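Local coordinates for uncharacterized protein (Bacteroides ovatus, PDB 3NQK) that is of unknown function and combines an N-terminal domain that probably belongs to the E-set group with a mainly beta C-terminal BT_3044-like domain, at residues A[197-202]-A[222-227]; A[250-255]-A[270-275]. One frame throughout, in Å; residues are numbered along the deposited sequence.

Contact 1 of 2, residues A[197-202]-A[222-227]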
loop_
_atom_site.group_PDB
_atom_site.type_symbol
_atom_site.label_atom_id
_atom_site.label_comp_id
_atom_site.label_asym_id
_atom_site.label_seq_id
_atom_site.Cartn_x
_atom_site.Cartn_y
_atom_site.Cartn_z
ATOM N N ASN A 197 -21.705 -2.860 7.238
ATOM C CA ASN A 197 -22.230 -4.118 6.713
ATOM C C ASN A 197 -23.666 -4.007 6.125
ATOM O O ASN A 197 -24.395 -4.998 6.039
ATOM C CB ASN A 197 -22.177 -5.179 7.791
ATOM C CG ASN A 197 -22.827 -4.738 9.057
ATOM O OD1 ASN A 197 -23.672 -3.823 9.056
ATOM N ND2 ASN A 197 -22.444 -5.371 10.174
ATOM N N SER A 198 -24.033 -2.811 5.686
ATOM C CA SER A 198 -25.324 -2.597 5.051
ATOM C C SER A 198 -25.167 -1.721 3.834
ATOM O O SER A 198 -24.326 -0.841 3.803
ATOM C CB SER A 198 -26.317 -1.947 6.034
ATOM O OG SER A 198 -26.448 -2.719 7.222
ATOM N N ILE A 199 -25.985 -1.970 2.828
ATOM C CA ILE A 199 -25.961 -1.186 1.608
ATOM C C ILE A 199 -27.375 -1.005 1.164
ATOM O O ILE A 199 -28.301 -1.541 1.805
ATOM C CB ILE A 199 -25.177 -1.908 0.494
ATOM C CG1 ILE A 199 -25.892 -3.200 0.085
ATOM C CG2 ILE A 199 -23.727 -2.220 0.955
ATOM C CD1 ILE A 199 -25.080 -4.065 -0.899
ATOM N N PHE A 200 -27.585 -0.257 0.075
ATOM C CA PHE A 200 -28.914 -0.187 -0.511
ATOM C C PHE A 200 -28.857 -0.175 -2.009
ATOM O O PHE A 200 -27.853 0.197 -2.593
ATOM C CB PHE A 200 -29.718 1.033 0.022
ATOM C CG PHE A 200 -29.319 2.362 -0.599
ATOM C CD1 PHE A 200 -29.678 2.673 -1.892
ATOM C CD2 PHE A 200 -28.624 3.305 0.137
ATOM C CE1 PHE A 200 -29.294 3.886 -2.464
ATOM C CE2 PHE A 200 -28.240 4.512 -0.433
ATOM C CZ PHE A 200 -28.567 4.789 -1.731
ATOM N N PHE A 201 -29.941 -0.661 -2.618
ATOM C CA PHE A 201 -30.135 -0.655 -4.051
ATOM C C PHE A 201 -31.424 0.073 -4.324
ATOM O O PHE A 201 -32.300 0.106 -3.479
ATOM C CB PHE A 201 -30.332 -2.084 -4.597
ATOM C CG PHE A 201 -29.153 -2.958 -4.475
ATOM C CD1 PHE A 201 -28.200 -2.983 -5.464
ATOM C CD2 PHE A 201 -29.072 -3.885 -3.455
ATOM C CE1 PHE A 201 -27.121 -3.847 -5.382
ATOM C CE2 PHE A 201 -27.992 -4.738 -3.356
ATOM C CZ PHE A 201 -27.019 -4.721 -4.318
ATOM N N TYR A 202 -31.602 0.530 -5.546
ATOM C CA TYR A 202 -32.889 1.024 -5.952
ATOM C C TYR A 202 -33.714 -0.157 -6.516
ATOM O O TYR A 202 -33.207 -0.983 -7.264
ATOM C CB TYR A 202 -32.745 2.145 -6.979
ATOM C CG TYR A 202 -32.115 3.394 -6.413
ATOM C CD1 TYR A 202 -32.816 4.208 -5.542
ATOM C CD2 TYR A 202 -30.815 3.759 -6.750
ATOM C CE1 TYR A 202 -32.230 5.366 -4.986
ATOM C CE2 TYR A 202 -30.218 4.912 -6.206
ATOM C CZ TYR A 202 -30.933 5.704 -5.322
ATOM O OH TYR A 202 -30.367 6.853 -4.800
ATOM N N VAL A 222 -30.228 -3.232 2.706
ATOM C CA VAL A 222 -29.841 -4.628 2.757
ATOM C C VAL A 222 -28.737 -4.843 3.780
ATOM O O VAL A 222 -27.654 -4.283 3.659
ATOM C CB VAL A 222 -29.344 -5.083 1.395
ATOM C CG1 VAL A 222 -28.901 -6.530 1.442
ATOM C CG2 VAL A 222 -30.426 -4.887 0.365
ATOM N N HIS A 223 -29.001 -5.666 4.776
ATOM C CA HIS A 223 -28.030 -5.887 5.841
ATOM C C HIS A 223 -27.522 -7.312 5.800
ATOM O O HIS A 223 -28.310 -8.264 5.735
ATOM C CB HIS A 223 -28.660 -5.575 7.194
ATOM C CG HIS A 223 -27.792 -5.915 8.360
ATOM N ND1 HIS A 223 -26.618 -5.248 8.633
ATOM C CD2 HIS A 223 -27.962 -6.804 9.364
ATOM C CE1 HIS A 223 -26.083 -5.742 9.735
ATOM N NE2 HIS A 223 -26.878 -6.689 10.195
ATOM N N PHE A 224 -26.203 -7.464 5.810
ATOM C CA PHE A 224 -25.592 -8.784 5.737
ATOM C C PHE A 224 -25.377 -9.343 7.126
ATOM O O PHE A 224 -24.635 -8.785 7.906
ATOM C CB PHE A 224 -24.269 -8.707 4.999
ATOM C CG PHE A 224 -24.411 -8.451 3.553
ATOM C CD1 PHE A 224 -24.685 -7.194 3.093
ATOM C CD2 PHE A 224 -24.264 -9.466 2.646
ATOM C CE1 PHE A 224 -24.822 -6.951 1.744
ATOM C CE2 PHE A 224 -24.380 -9.222 1.272
ATOM C CZ PHE A 224 -24.656 -7.983 0.832
ATOM N N LYS A 225 -26.014 -10.466 7.423
ATOM C CA LYS A 225 -25.913 -11.058 8.757
ATOM C C LYS A 225 -24.826 -12.140 8.831
ATOM O O LYS A 225 -24.381 -12.673 7.807
ATOM C CB LYS A 225 -27.272 -11.613 9.216
ATOM C CG LYS A 225 -28.312 -10.519 9.525
ATOM C CD LYS A 225 -29.505 -11.057 10.344
ATOM C CE LYS A 225 -30.356 -12.006 9.525
ATOM N NZ LYS A 225 -31.553 -12.467 10.263
ATOM N N GLU A 226 -24.421 -12.459 10.062
ATOM C CA GLU A 226 -23.323 -13.396 10.316
ATOM C C GLU A 226 -23.632 -14.809 9.768
ATOM O O GLU A 226 -22.730 -15.525 9.329
ATOM C CB GLU A 226 -23.037 -13.461 11.838
ATOM C CG GLU A 226 -21.534 -13.533 12.219
ATOM C CD GLU A 226 -20.788 -12.181 12.019
ATOM O OE1 GLU A 226 -21.337 -11.275 11.344
ATOM O OE2 GLU A 226 -19.653 -12.041 12.534
ATOM N N ASP A 227 -24.921 -15.159 9.735
ATOM C CA ASP A 227 -25.361 -16.511 9.371
ATOM C C ASP A 227 -25.653 -16.712 7.855
ATOM O O ASP A 227 -26.158 -17.770 7.451
ATOM C CB ASP A 227 -26.618 -16.878 10.181
ATOM C CG ASP A 227 -27.857 -16.076 9.747
ATOM O OD1 ASP A 227 -27.726 -15.188 8.856
ATOM O OD2 ASP A 227 -28.958 -16.342 10.286
#

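Contact 2 of 2, residues A[250-255]-A[270-275]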
loop_
_atom_site.group_PDB
_atom_site.type_symbol
_atom_site.label_atom_id
_atom_site.label_comp_id
_atom_site.label_asym_id
_atom_site.label_seq_id
_atom_site.Cartn_x
_atom_site.Cartn_y
_atom_site.Cartn_z
ATOM N N THR A 250 -30.871 -14.561 0.720
ATOM C CA THR A 250 -29.648 -15.220 1.106
ATOM C C THR A 250 -28.458 -14.620 0.415
ATOM O O THR A 250 -28.605 -13.922 -0.609
ATOM C CB THR A 250 -29.734 -16.704 0.738
ATOM O OG1 THR A 250 -30.269 -17.416 1.846
ATOM C CG2 THR A 250 -28.356 -17.284 0.378
ATOM N N TYR A 251 -27.268 -14.855 0.976
ATOM C CA TYR A 251 -26.017 -14.470 0.297
ATOM C C TYR A 251 -24.890 -15.443 0.544
ATOM O O TYR A 251 -24.900 -16.183 1.508
ATOM C CB TYR A 251 -25.579 -13.084 0.712
ATOM C CG TYR A 251 -24.841 -13.011 2.020
ATOM C CD1 TYR A 251 -25.522 -12.843 3.212
ATOM C CD2 TYR A 251 -23.465 -12.983 2.050
ATOM C CE1 TYR A 251 -24.846 -12.691 4.402
ATOM C CE2 TYR A 251 -22.779 -12.842 3.230
ATOM C CZ TYR A 251 -23.469 -12.699 4.405
ATOM O OH TYR A 251 -22.780 -12.557 5.588
ATOM N N SER A 252 -23.895 -15.399 -0.325
ATOM C CA SER A 252 -22.739 -16.252 -0.199
ATOM C C SER A 252 -21.510 -15.505 -0.660
ATOM O O SER A 252 -21.560 -14.774 -1.633
ATOM C CB SER A 252 -22.919 -17.496 -1.050
ATOM O OG SER A 252 -22.585 -17.225 -2.385
ATOM N N SER A 253 -20.401 -15.697 0.039
ATOM C CA SER A 253 -19.149 -15.052 -0.319
ATOM C C SER A 253 -18.134 -16.114 -0.686
ATOM O O SER A 253 -18.007 -17.090 -0.004
ATOM C CB SER A 253 -18.643 -14.215 0.839
ATOM O OG SER A 253 -17.534 -13.411 0.438
ATOM N N THR A 254 -17.429 -15.921 -1.790
ATOM C CA THR A 254 -16.463 -16.923 -2.274
ATOM C C THR A 254 -15.247 -16.247 -2.894
ATOM O O THR A 254 -15.345 -15.131 -3.383
ATOM C CB THR A 254 -17.119 -17.832 -3.309
ATOM O OG1 THR A 254 -18.332 -18.337 -2.772
ATOM C CG2 THR A 254 -16.232 -18.983 -3.656
ATOM N N SER A 255 -14.100 -16.922 -2.865
ATOM C CA SER A 255 -12.868 -16.343 -3.399
ATOM C C SER A 255 -12.002 -17.379 -4.077
ATOM O O SER A 255 -11.779 -18.444 -3.540
ATOM C CB SER A 255 -12.070 -15.694 -2.273
ATOM O OG SER A 255 -12.849 -14.746 -1.571
ATOM N N GLN A 270 -22.473 -12.977 -3.781
ATOM C CA GLN A 270 -23.691 -13.213 -4.523
ATOM C C GLN A 270 -24.880 -13.130 -3.595
ATOM O O GLN A 270 -24.890 -13.756 -2.538
ATOM C CB GLN A 270 -23.646 -14.591 -5.184
ATOM C CG GLN A 270 -24.868 -14.913 -6.059
ATOM C CD GLN A 270 -24.856 -16.347 -6.582
ATOM O OE1 GLN A 270 -24.848 -17.308 -5.805
ATOM N NE2 GLN A 270 -24.873 -16.493 -7.891
ATOM N N ILE A 271 -25.890 -12.372 -3.990
ATOM C CA ILE A 271 -27.089 -12.232 -3.171
ATOM C C ILE A 271 -28.303 -12.766 -3.920
ATOM O O ILE A 271 -28.448 -12.537 -5.119
ATOM C CB ILE A 271 -27.321 -10.754 -2.721
ATOM C CG1 ILE A 271 -27.445 -9.828 -3.916
ATOM C CG2 ILE A 271 -26.184 -10.288 -1.885
ATOM C CD1 ILE A 271 -27.860 -8.397 -3.531
HETATM N N MSE A 272 -29.161 -13.500 -3.200
HETATM C CA MSE A 272 -30.345 -14.154 -3.789
HETATM C C MSE A 272 -31.611 -13.692 -3.086
HETATM O O MSE A 272 -31.709 -13.743 -1.872
HETATM C CB MSE A 272 -30.199 -15.666 -3.685
HETATM C CG MSE A 272 -29.095 -16.225 -4.572
HETATM SE SE MSE A 272 -28.294 -17.843 -3.866
HETATM C CE MSE A 272 -26.842 -17.073 -2.782
ATOM N N PHE A 273 -32.593 -13.274 -3.861
ATOM C CA PHE A 273 -33.740 -12.606 -3.304
ATOM C C PHE A 273 -34.914 -12.633 -4.235
ATOM O O PHE A 273 -34.782 -12.932 -5.409
ATOM C CB PHE A 273 -33.376 -11.160 -3.036
ATOM C CG PHE A 273 -32.830 -10.453 -4.241
ATOM C CD1 PHE A 273 -31.481 -10.460 -4.506
ATOM C CD2 PHE A 273 -33.673 -9.855 -5.146
ATOM C CE1 PHE A 273 -30.984 -9.837 -5.623
ATOM C CE2 PHE A 273 -33.173 -9.221 -6.275
ATOM C CZ PHE A 273 -31.839 -9.213 -6.509
ATOM N N GLU A 274 -36.056 -12.229 -3.712
ATOM C CA GLU A 274 -37.273 -12.154 -4.478
ATOM C C GLU A 274 -38.207 -11.217 -3.770
ATOM O O GLU A 274 -38.394 -11.332 -2.579
ATOM C CB GLU A 274 -37.899 -13.534 -4.600
ATOM C CG GLU A 274 -39.231 -13.561 -5.378
ATOM C CD GLU A 274 -39.683 -14.993 -5.749
ATOM O OE1 GLU A 274 -39.272 -15.967 -5.052
ATOM O OE2 GLU A 274 -40.440 -15.132 -6.737
ATOM N N TYR A 275 -38.757 -10.244 -4.489
ATOM C CA TYR A 275 -39.685 -9.282 -3.863
ATOM C C TYR A 275 -40.650 -8.654 -4.843
ATOM O O TYR A 275 -40.485 -8.755 -6.052
ATOM C CB TYR A 275 -38.904 -8.174 -3.140
ATOM C CG TYR A 275 -38.001 -7.319 -4.037
ATOM C CD1 TYR A 275 -38.511 -6.270 -4.783
ATOM C CD2 TYR A 275 -36.634 -7.524 -4.064
ATOM C CE1 TYR A 275 -37.666 -5.471 -5.586
ATOM C CE2 TYR A 275 -35.796 -6.750 -4.844
ATOM C CZ TYR A 275 -36.307 -5.722 -5.599
ATOM O OH TYR A 275 -35.434 -4.947 -6.374
#

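Contact 1 of 2, residues A[197-202]-A[222-227]
Val222 and Ile199 pair across an antiparallel beta ladder between strands 198-202 and 219-224, in the large antiparallel sheet of the BT_3044-like region. The axes of the two short strand segments come within 4.8 Å. Two backbone bonds hold this pair, Ile199 N to Val222 O and Val222 N to Ile199 O. A third backbone bond lies beyond the Ser198-His223 pair: Phe224 N donates to Asn197 O at 3.1 Å, with an N-H...O angle of 179°. Asn197 thus contributes through its carbonyl just before the strand begins.

Val222 and Ile199 side chains lie side by side and point the same way. Ile199 CG1 sits between the backbone N and the carbonyl carbon (chi1 65°), and this branch meets Val222 CB at 4.1 Å. Val222 CG2 comes to the edge of the Phe201 ring, 4.2 Å from CD2. Leu230 and Met232 of strand 230-234 also touch Val222, which is buried.

Ser198 and His223 form the neighbouring non-hydrogen-bonded pair, with side chains on the other face of the sheet. His223 ND1 donates to Ser198 OG at 2.9 Å, with the hydroxyl oxygen 18° out of the ring plane. An alanine in place of His223 would probably leave Ser198 OG without its imidazole donor; its bond to Asp195 OD1 is weak. On the Val222 face, Tyr160 stacks on Phe224, and Ile199 CD1 lies in the plane of the Phe224 ring at its edge, 3.9 Å from CE1.

Contact 2 of 2, residues A[250-255]-A[270-275]
Thr250 pairs with Met272, Tyr251 with Ile271 and Ser252 with Gln270 in an antiparallel ladder, the axes of the two short strand segments 4.6 Å apart and 170° between their directions. The outer pairs are hydrogen-bonded and the middle one is not. Thr250 N donates to Met272 O, and Met272 N returns a bond to Thr250 O at 2.7 Å. Ser252 N and Gln270 O lie 2.9 Å apart, and Gln270 N bonds back to Ser252 O. Between these pairs, Tyr251 CA lies near Gln270 O and Ile271 CA near Thr250 O, as CA-H...O contacts.

Thr250 and Met272 bury the most surface here. Their side chains run side by side on one face. Met272 is a selenomethionine, and its chain bends about the CG-SE bond (chi3 -90°). That bend carries CE across to Thr250 CG2, at 3.5 Å. The same methyl comes within 4.1 Å of Tyr251 CA. Ser252 and Gln270 share this face in a looser contact, with Ser252 OG 4.0 Å from Gln270 CB.

The two strands, 244-257 and 264-279, are the arms of a long beta hairpin. Strand 264-279 also pairs with strand 292-307, through backbone bonds of Ile271 with Met300 and Phe273 with Gly298. Further along strand 244-257, Thr254 packs on Val52 of the second subunit, and Ser255 on Cys106 of that subunit.

Tyr251 and Ile271 occupy the face opposite Met272. Their ends diverge and only their inner parts meet. The Tyr251 ring leads away from strand 270-275, toward Leu230. Tyr251 CB and Ile271 CG2 touch at 3.9 Å.

How the contacts relate
Contacts 1 and 2 follow one another along the chain, and their centres lie about 10 Å apart. Both belong to the same antiparallel sheet. Side chains from the two ladders meet directly. Phe224 of contact 1 reaches two residues of contact 2: its CD2 is 3.6 Å from Tyr251 CG, in an edge-to-face ring pair, and its CE2 is 3.8 Å from Ile271 CG2. Phe201 CE2 adds to this with Ile271 CD1 at 3.7 Å. A probable hydrogen bond joins Lys225 O to Tyr251 OH at 2.7 Å, and ties the segment that follows strand 219-224 to the hairpin of contact 2.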